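Local atomic coordinates of transcriptional activator ToxR (PDB entry 6UTC), a protein that activates transcription in Vibrio vulnificus as a transmembrane regulator, its periplasmic domain probably sensing bile salts and interacting with ToxS. Residues Trp39-Tyr50 against Gly68-His79. Sequence-based numbering, arbitrary orientation. Where two conformers were deposited one is given.
Sequences WMPSIRQCVNKY and GQGNQLILNYIH
Y50 lies flat on Y77 where, in this alpha-beta periplasmic domain, helix 40-50 crosses strand 72-78 at -37° on one face of the mixed sheet. The stack is face to face, centroids 3.8 Å apart and planes 10° from parallel. With CG of Y50 anti to the backbone N (chi1 -168°), the two side chains run past each other in opposite directions. Y50 CB sits by Y77 OH and CZ, Y50 CG faces Y77 CE1 and CZ, and Y50 CD2 comes to 3.5 Å from Y77 CD1. Y50 CD1 and CE1 lie over Y77 CD2, Y50 CE2 touches both Y77 CD1 and H79 NE2, and Y50 CZ lies against Y77 CG. Beyond the stack, Y50 OH shares a 2.7 Å hydrogen bond with H79 NE2, linking the helix to the residue after I78; H54 stacks on Y50 as well. Y77 OH meets C46 SG at 3.3 Å, the sulfur lying at the ring edge. That sulfur, disulfide-bonded to C103, also touches L75 CD1, so the C-terminal tail is fastened beside the helix-sheet core. I43 CG1 packs on L73 CD2 at 3.6 Å. At the W39 end of the contact, L73 CB sits over the six-membered ring of W39, a CH-pi contact, while W39 NE1 donates to a lone pair of G68 O at 2.9 Å.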
ATOM      1  N   TRP A  39      -5.312 -10.113  -1.928  1.00 17.22           N
ATOM      2  CA  TRP A  39      -4.588  -9.362  -0.915  1.00 16.13           C
ATOM      3  C   TRP A  39      -5.369  -8.179  -0.378  1.00 15.60           C
ATOM      4  O   TRP A  39      -4.894  -7.520   0.546  1.00 13.84           O
ATOM      5  CB  TRP A  39      -3.272  -8.847  -1.499  1.00 15.32           C
ATOM      6  CG  TRP A  39      -2.243  -9.913  -1.702  1.00 14.34           C
ATOM      7  CD1 TRP A  39      -2.049 -10.675  -2.828  1.00 13.99           C
ATOM      8  CD2 TRP A  39      -1.251 -10.325  -0.763  1.00 13.47           C
ATOM      9  NE1 TRP A  39      -0.999 -11.541  -2.630  1.00 15.39           N
ATOM     10  CE2 TRP A  39      -0.481 -11.335  -1.377  1.00 15.12           C
ATOM     11  CE3 TRP A  39      -0.929  -9.932   0.539  1.00 14.82           C
ATOM     12  CZ2 TRP A  39       0.578 -11.962  -0.734  1.00 16.54           C
ATOM     13  CZ3 TRP A  39       0.130 -10.558   1.185  1.00 16.57           C
ATOM     14  CH2 TRP A  39       0.874 -11.558   0.540  1.00 17.03           C
ATOM     15  N   MET A  40      -6.548  -7.887  -0.922  1.00 15.07           N
ATOM     16  CA  MET A  40      -7.202  -6.636  -0.555  1.00 17.14           C
ATOM     17  C   MET A  40      -7.496  -6.488   0.932  1.00 15.56           C
ATOM     18  O   MET A  40      -7.273  -5.388   1.452  1.00 14.29           O
ATOM     19  CB  MET A  40      -8.411  -6.324  -1.449  1.00 18.96           C
ATOM     20  CG  MET A  40      -8.045  -5.838  -2.860  1.00 23.99           C
ATOM     21  SD  MET A  40      -6.924  -4.402  -2.955  1.00 23.93           S
ATOM     22  CE  MET A  40      -7.721  -3.216  -1.876  1.00 26.50           C
ATOM     23  N   PRO A  41      -7.979  -7.499   1.665  1.00 15.52           N
ATOM     24  CA  PRO A  41      -8.198  -7.275   3.099  1.00 14.92           C
ATOM     25  C   PRO A  41      -6.925  -6.907   3.835  1.00 13.17           C
ATOM     26  O   PRO A  41      -6.955  -6.046   4.725  1.00 12.85           O
ATOM     27  CB  PRO A  41      -8.810  -8.600   3.571  1.00 16.77           C
ATOM     28  CG  PRO A  41      -9.476  -9.128   2.369  1.00 19.74           C
ATOM     29  CD  PRO A  41      -8.548  -8.787   1.233  1.00 17.85           C
ATOM     30  N   SER A  42      -5.795  -7.520   3.462  1.00 13.78           N
ATOM     31  CA  SER A  42      -4.517  -7.155   4.063  1.00 13.96           C
ATOM     32  C   SER A  42      -4.104  -5.753   3.666  1.00 12.92           C
ATOM     33  O   SER A  42      -3.626  -4.989   4.508  1.00 13.18           O
ATOM     34  CB  SER A  42      -3.419  -8.115   3.621  1.00 15.06           C
ATOM     35  OG  SER A  42      -3.697  -9.436   4.038  1.00 19.59           O
ATOM     36  N   ILE A  43      -4.250  -5.412   2.381  1.00 12.11           N
ATOM     37  CA  ILE A  43      -3.892  -4.071   1.934  1.00 12.19           C
ATOM     38  C   ILE A  43      -4.721  -3.029   2.668  1.00 13.17           C
ATOM     39  O   ILE A  43      -4.197  -2.002   3.105  1.00 13.42           O
ATOM     40  CB  ILE A  43      -4.030  -3.945   0.404  1.00 12.94           C
ATOM     41  CG1 ILE A  43      -3.006  -4.825  -0.316  1.00 13.89           C
ATOM     42  CG2 ILE A  43      -3.837  -2.489  -0.017  1.00 15.62           C
ATOM     43  CD1 ILE A  43      -3.270  -4.931  -1.808  1.00 14.88           C
ATOM     44  N   ARG A  44      -6.028  -3.275   2.814  1.00 12.59           N
ATOM     45  CA  ARG A  44      -6.881  -2.309   3.500  1.00 13.06           C
ATOM     46  C   ARG A  44      -6.446  -2.111   4.944  1.00 12.57           C
ATOM     47  O   ARG A  44      -6.424  -0.983   5.445  1.00 14.49           O
ATOM     48  CB  ARG A  44      -8.347  -2.746   3.433  1.00 13.70           C
ATOM     49  CG  ARG A  44      -8.945  -2.664   2.035  1.00 13.76           C
ATOM     50  CD  ARG A  44     -10.330  -3.274   2.018  1.00 16.73           C
ATOM     51  NE  ARG A  44     -10.805  -3.497   0.653  1.00 16.34           N
ATOM     52  CZ  ARG A  44     -11.236  -4.661   0.194  1.00 18.35           C
ATOM     53  NH1 ARG A  44     -11.285  -5.734   0.980  1.00 17.07           N
ATOM     54  NH2 ARG A  44     -11.621  -4.757  -1.072  1.00 17.97           N
ATOM     55  N   GLN A  45      -6.097  -3.196   5.630  1.00 12.94           N
ATOM     56  CA  GLN A  45      -5.626  -3.059   7.000  1.00 12.96           C
ATOM     57  C   GLN A  45      -4.327  -2.278   7.048  1.00 14.58           C
ATOM     58  O   GLN A  45      -4.140  -1.418   7.916  1.00 15.94           O
ATOM     59  CB  GLN A  45      -5.448  -4.429   7.649  1.00 13.61           C
ATOM     60  CG  GLN A  45      -4.926  -4.357   9.088  1.00 13.59           C
ATOM     61  CD  GLN A  45      -5.979  -3.880  10.075  1.00 18.61           C
ATOM     62  OE1 GLN A  45      -7.074  -3.457   9.690  1.00 21.43           O
ATOM     63  NE2 GLN A  45      -5.655  -3.955  11.361  1.00 18.54           N
ATOM     64  N   CYS A  46      -3.422  -2.556   6.113  1.00 13.86           N
ATOM     65  CA  CYS A  46      -2.146  -1.850   6.067  1.00 13.85           C
ATOM     66  C   CYS A  46      -2.351  -0.356   5.844  1.00 14.93           C
ATOM     67  O   CYS A  46      -1.758   0.473   6.540  1.00 15.78           O
ATOM     68  CB  CYS A  46      -1.272  -2.456   4.973  1.00 13.88           C
ATOM     69  SG  CYS A  46       0.464  -1.949   5.054  1.00 16.77           S
ATOM     70  N   VAL A  47      -3.214   0.006   4.897  1.00 14.23           N
ATOM     71  CA  VAL A  47      -3.505   1.417   4.659  1.00 14.42           C
ATOM     72  C   VAL A  47      -4.131   2.049   5.896  1.00 17.91           C
ATOM     73  O   VAL A  47      -3.785   3.176   6.277  1.00 19.91           O
ATOM     74  CB  VAL A  47      -4.380   1.565   3.405  1.00 15.69           C
ATOM     75  CG1 VAL A  47      -4.849   3.018   3.222  1.00 19.79           C
ATOM     76  CG2 VAL A  47      -3.608   1.069   2.173  1.00 16.94           C
ATOM     77  N   ASN A  48      -5.050   1.330   6.551  1.00 18.65           N
ATOM     78  CA  ASN A  48      -5.646   1.815   7.802  1.00 20.34           C
ATOM     79  C   ASN A  48      -4.576   2.129   8.842  1.00 24.69           C
ATOM     80  O   ASN A  48      -4.584   3.202   9.458  1.00 23.05           O
ATOM     81  CB  ASN A  48      -6.600   0.740   8.340  1.00 19.13           C
ATOM     82  CG  ASN A  48      -7.126   1.042   9.752  1.00 25.51           C
ATOM     83  OD1 ASN A  48      -6.417   0.877  10.752  1.00 30.61           O
ATOM     84  ND2 ASN A  48      -8.378   1.456   9.831  1.00 27.09           N
ATOM     85  N   LYS A  49      -3.655   1.195   9.068  1.00 19.89           N
ATOM     86  CA  LYS A  49      -2.647   1.393  10.102  1.00 20.50           C
ATOM     87  C   LYS A  49      -1.650   2.472   9.701  1.00 23.94           C
ATOM     88  O   LYS A  49      -1.183   3.243  10.551  1.00 22.95           O
ATOM     89  CB  LYS A  49      -1.930   0.081  10.411  1.00 21.59           C
ATOM     90  CG  LYS A  49      -2.857  -1.059  10.772  1.00 24.01           C
ATOM     91  CD  LYS A  49      -3.904  -0.669  11.793  1.00 37.56           C
ATOM     92  CE  LYS A  49      -3.309  -0.502  13.168  1.00 32.49           C
ATOM     93  NZ  LYS A  49      -4.386  -0.296  14.188  1.00 38.39           N
ATOM     94  N   TYR A  50      -1.328   2.557   8.410  1.00 20.81           N
ATOM     95  CA  TYR A  50      -0.382   3.568   7.960  1.00 20.35           C
ATOM     96  C   TYR A  50      -0.958   4.955   8.150  1.00 21.65           C
ATOM     97  O   TYR A  50      -0.238   5.891   8.523  1.00 21.77           O
ATOM     98  CB  TYR A  50      -0.049   3.315   6.499  1.00 18.64           C
ATOM     99  CG  TYR A  50       1.132   4.103   5.985  1.00 15.79           C
ATOM    100  CD1 TYR A  50       2.424   3.643   6.178  1.00 20.25           C
ATOM    101  CD2 TYR A  50       0.956   5.287   5.290  1.00 14.96           C
ATOM    102  CE1 TYR A  50       3.517   4.343   5.705  1.00 17.60           C
ATOM    103  CE2 TYR A  50       2.050   5.998   4.806  1.00 16.17           C
ATOM    104  CZ  TYR A  50       3.323   5.510   5.018  1.00 17.31           C
ATOM    105  OH  TYR A  50       4.430   6.190   4.545  1.00 18.93           O
ATOM    106  N   GLY A  68       3.128 -10.493  -4.638  1.00 13.53           N
ATOM    107  CA  GLY A  68       1.919 -11.142  -4.170  1.00 14.51           C
ATOM    108  C   GLY A  68       1.572 -12.449  -4.833  1.00 15.53           C
ATOM    109  O   GLY A  68       0.505 -13.003  -4.562  1.00 15.52           O
ATOM    110  N   GLN A  69       2.428 -12.968  -5.707  1.00 15.73           N
ATOM    111  CA  GLN A  69       2.098 -14.238  -6.345  1.00 16.41           C
ATOM    112  C   GLN A  69       2.514 -15.413  -5.476  1.00 18.23           C
ATOM    113  O   GLN A  69       1.910 -16.491  -5.567  1.00 21.28           O
ATOM    114  CB  GLN A  69       2.668 -14.268  -7.763  1.00 20.75           C
ATOM    115  CG  GLN A  69       2.283 -12.996  -8.539  1.00 20.72           C
ATOM    116  CD  GLN A  69       0.774 -12.788  -8.626  1.00 20.31           C
ATOM    117  OE1 GLN A  69       0.076 -13.572  -9.251  1.00 20.46           O
ATOM    118  NE2 GLN A  69       0.271 -11.731  -7.998  1.00 18.79           N
ATOM    119  N   GLY A  70       3.499 -15.212  -4.613  1.00 20.43           N
ATOM    120  CA  GLY A  70       3.786 -16.092  -3.503  1.00 19.48           C
ATOM    121  C   GLY A  70       3.214 -15.533  -2.219  1.00 20.66           C
ATOM    122  O   GLY A  70       2.114 -14.968  -2.199  1.00 23.22           O
ATOM    123  N   ASN A  71       3.977 -15.641  -1.136  1.00 20.38           N
ATOM    124  CA  ASN A  71       3.475 -15.241   0.169  1.00 21.77           C
ATOM    125  C   ASN A  71       3.902 -13.838   0.582  1.00 17.30           C
ATOM    126  O   ASN A  71       3.685 -13.461   1.734  1.00 19.76           O
ATOM    127  CB  ASN A  71       3.860 -16.261   1.246  1.00 25.75           C
ATOM    128  CG  ASN A  71       5.357 -16.368   1.449  1.00 28.85           C
ATOM    129  OD1 ASN A  71       6.142 -15.654   0.826  1.00 33.30           O
ATOM    130  ND2 ASN A  71       5.763 -17.275   2.333  1.00 39.83           N
ATOM    131  N   GLN A  72       4.484 -13.059  -0.330  1.00 17.75           N
ATOM    132  CA  GLN A  72       5.004 -11.734  -0.013  1.00 16.57           C
ATOM    133  C   GLN A  72       4.463 -10.704  -0.996  1.00 14.78           C
ATOM    134  O   GLN A  72       4.475 -10.930  -2.212  1.00 17.25           O
ATOM    135  CB  GLN A  72       6.531 -11.719  -0.047  1.00 20.71           C
ATOM    136  CG  GLN A  72       7.130 -10.458   0.534  1.00 25.84           C
ATOM    137  CD  GLN A  72       8.590 -10.620   0.935  1.00 31.89           C
ATOM    138  OE1 GLN A  72       9.279  -9.635   1.207  1.00 37.72           O
ATOM    139  NE2 GLN A  72       9.070 -11.861   0.964  1.00 32.30           N
ATOM    140  N   LEU A  73       4.001  -9.578  -0.462  1.00 14.27           N
ATOM    141  CA  LEU A  73       3.513  -8.445  -1.237  1.00 13.52           C
ATOM    142  C   LEU A  73       4.351  -7.216  -0.910  1.00 12.75           C
ATOM    143  O   LEU A  73       4.709  -6.995   0.252  1.00 14.18           O
ATOM    144  CB  LEU A  73       2.049  -8.171  -0.873  1.00 14.61           C
ATOM    145  CG  LEU A  73       1.354  -7.065  -1.682  1.00 14.48           C
ATOM    146  CD1 LEU A  73       0.964  -7.598  -3.061  1.00 15.02           C
ATOM    147  CD2 LEU A  73       0.129  -6.525  -0.969  1.00 17.52           C
ATOM    148  N   ILE A  74       4.675  -6.426  -1.934  1.00 12.71           N
ATOM    149  CA  ILE A  74       5.383  -5.163  -1.775  1.00 12.65           C
ATOM    150  C   ILE A  74       4.371  -4.030  -1.857  1.00 13.18           C
ATOM    151  O   ILE A  74       3.565  -3.978  -2.797  1.00 12.81           O
ATOM    152  CB  ILE A  74       6.459  -5.000  -2.858  1.00 13.58           C
ATOM    153  CG1 ILE A  74       7.330  -6.255  -2.955  1.00 16.87           C
ATOM    154  CG2 ILE A  74       7.288  -3.759  -2.592  1.00 18.08           C
ATOM    155  CD1 ILE A  74       7.994  -6.639  -1.650  1.00 20.53           C
ATOM    156  N   LEU A  75       4.397  -3.127  -0.878  1.00 12.81           N
ATOM    157  CA  LEU A  75       3.579  -1.918  -0.911  1.00 12.68           C
ATOM    158  C   LEU A  75       4.495  -0.706  -0.852  1.00 14.20           C
ATOM    159  O   LEU A  75       5.292  -0.572   0.082  1.00 15.53           O
ATOM    160  CB  LEU A  75       2.616  -1.881   0.274  1.00 13.55           C
ATOM    161  CG  LEU A  75       1.533  -2.953   0.265  1.00 13.06           C
ATOM    162  CD1 LEU A  75       0.750  -2.951   1.571  1.00 17.65           C
ATOM    163  CD2 LEU A  75       0.596  -2.765  -0.913  1.00 15.50           C
ATOM    164  N   ASN A  76       4.381   0.168  -1.837  1.00 12.86           N
ATOM    165  CA  ASN A  76       5.176   1.388  -1.893  1.00 13.29           C
ATOM    166  C   ASN A  76       4.244   2.570  -1.650  1.00 12.61           C
ATOM    167  O   ASN A  76       3.417   2.903  -2.509  1.00 14.28           O
ATOM    168  CB  ASN A  76       5.896   1.492  -3.234  1.00 15.44           C
ATOM    169  CG  ASN A  76       7.255   0.810  -3.208  1.00 19.56           C
ATOM    170  OD1 ASN A  76       8.209   1.342  -2.639  1.00 22.87           O
ATOM    171  ND2 ASN A  76       7.340  -0.371  -3.774  1.00 23.75           N
ATOM    172  N   TYR A  77       4.369   3.180  -0.476  1.00 13.19           N
ATOM    173  CA  TYR A  77       3.575   4.350  -0.122  1.00 12.61           C
ATOM    174  C   TYR A  77       4.243   5.599  -0.663  1.00 13.43           C
ATOM    175  O   TYR A  77       5.420   5.856  -0.368  1.00 15.41           O
ATOM    176  CB  TYR A  77       3.461   4.444   1.394  1.00 14.58           C
ATOM    177  CG  TYR A  77       2.450   3.491   1.975  1.00 13.65           C
ATOM    178  CD1 TYR A  77       1.118   3.847   2.056  1.00 16.84           C
ATOM    179  CD2 TYR A  77       2.826   2.235   2.423  1.00 16.94           C
ATOM    180  CE1 TYR A  77       0.175   2.985   2.580  1.00 16.10           C
ATOM    181  CE2 TYR A  77       1.885   1.359   2.952  1.00 19.67           C
ATOM    182  CZ  TYR A  77       0.567   1.753   3.031  1.00 16.94           C
ATOM    183  OH  TYR A  77      -0.376   0.888   3.554  1.00 18.23           O
ATOM    184  N   ILE A  78       3.502   6.365  -1.447  0.52 12.25           N
ATOM    185  CA  ILE A  78       4.005   7.577  -2.073  0.52 12.74           C
ATOM    186  C   ILE A  78       3.254   8.763  -1.491  0.52 13.76           C
ATOM    187  O   ILE A  78       2.015   8.760  -1.425  0.52 12.28           O
ATOM    188  CB  ILE A  78       3.876   7.510  -3.603  0.52 12.96           C
ATOM    189  CG1 ILE A  78       4.745   6.366  -4.140  0.52 15.51           C
ATOM    190  CG2 ILE A  78       4.278   8.844  -4.228  0.52 14.62           C
ATOM    191  CD1 ILE A  78       4.461   5.974  -5.576  0.52 16.71           C
ATOM    192  N   HIS A  79       4.007   9.748  -1.038  1.00 13.02           N
ATOM    193  CA  HIS A  79       3.463  10.961  -0.448  1.00 14.23           C
ATOM    194  C   HIS A  79       3.538  12.118  -1.437  1.00 13.05           C
ATOM    195  O   HIS A  79       4.117  12.018  -2.518  1.00 14.58           O
ATOM    196  CB  HIS A  79       4.225  11.276   0.840  1.00 13.38           C
ATOM    197  CG  HIS A  79       3.994  10.264   1.914  1.00 13.72           C
ATOM    198  ND1 HIS A  79       3.162  10.494   2.988  1.00 15.86           N
ATOM    199  CD2 HIS A  79       4.448   8.997   2.051  1.00 14.38           C
ATOM    200  CE1 HIS A  79       3.123   9.410   3.745  1.00 17.15           C
ATOM    201  NE2 HIS A  79       3.888   8.486   3.196  1.00 15.17           N
TER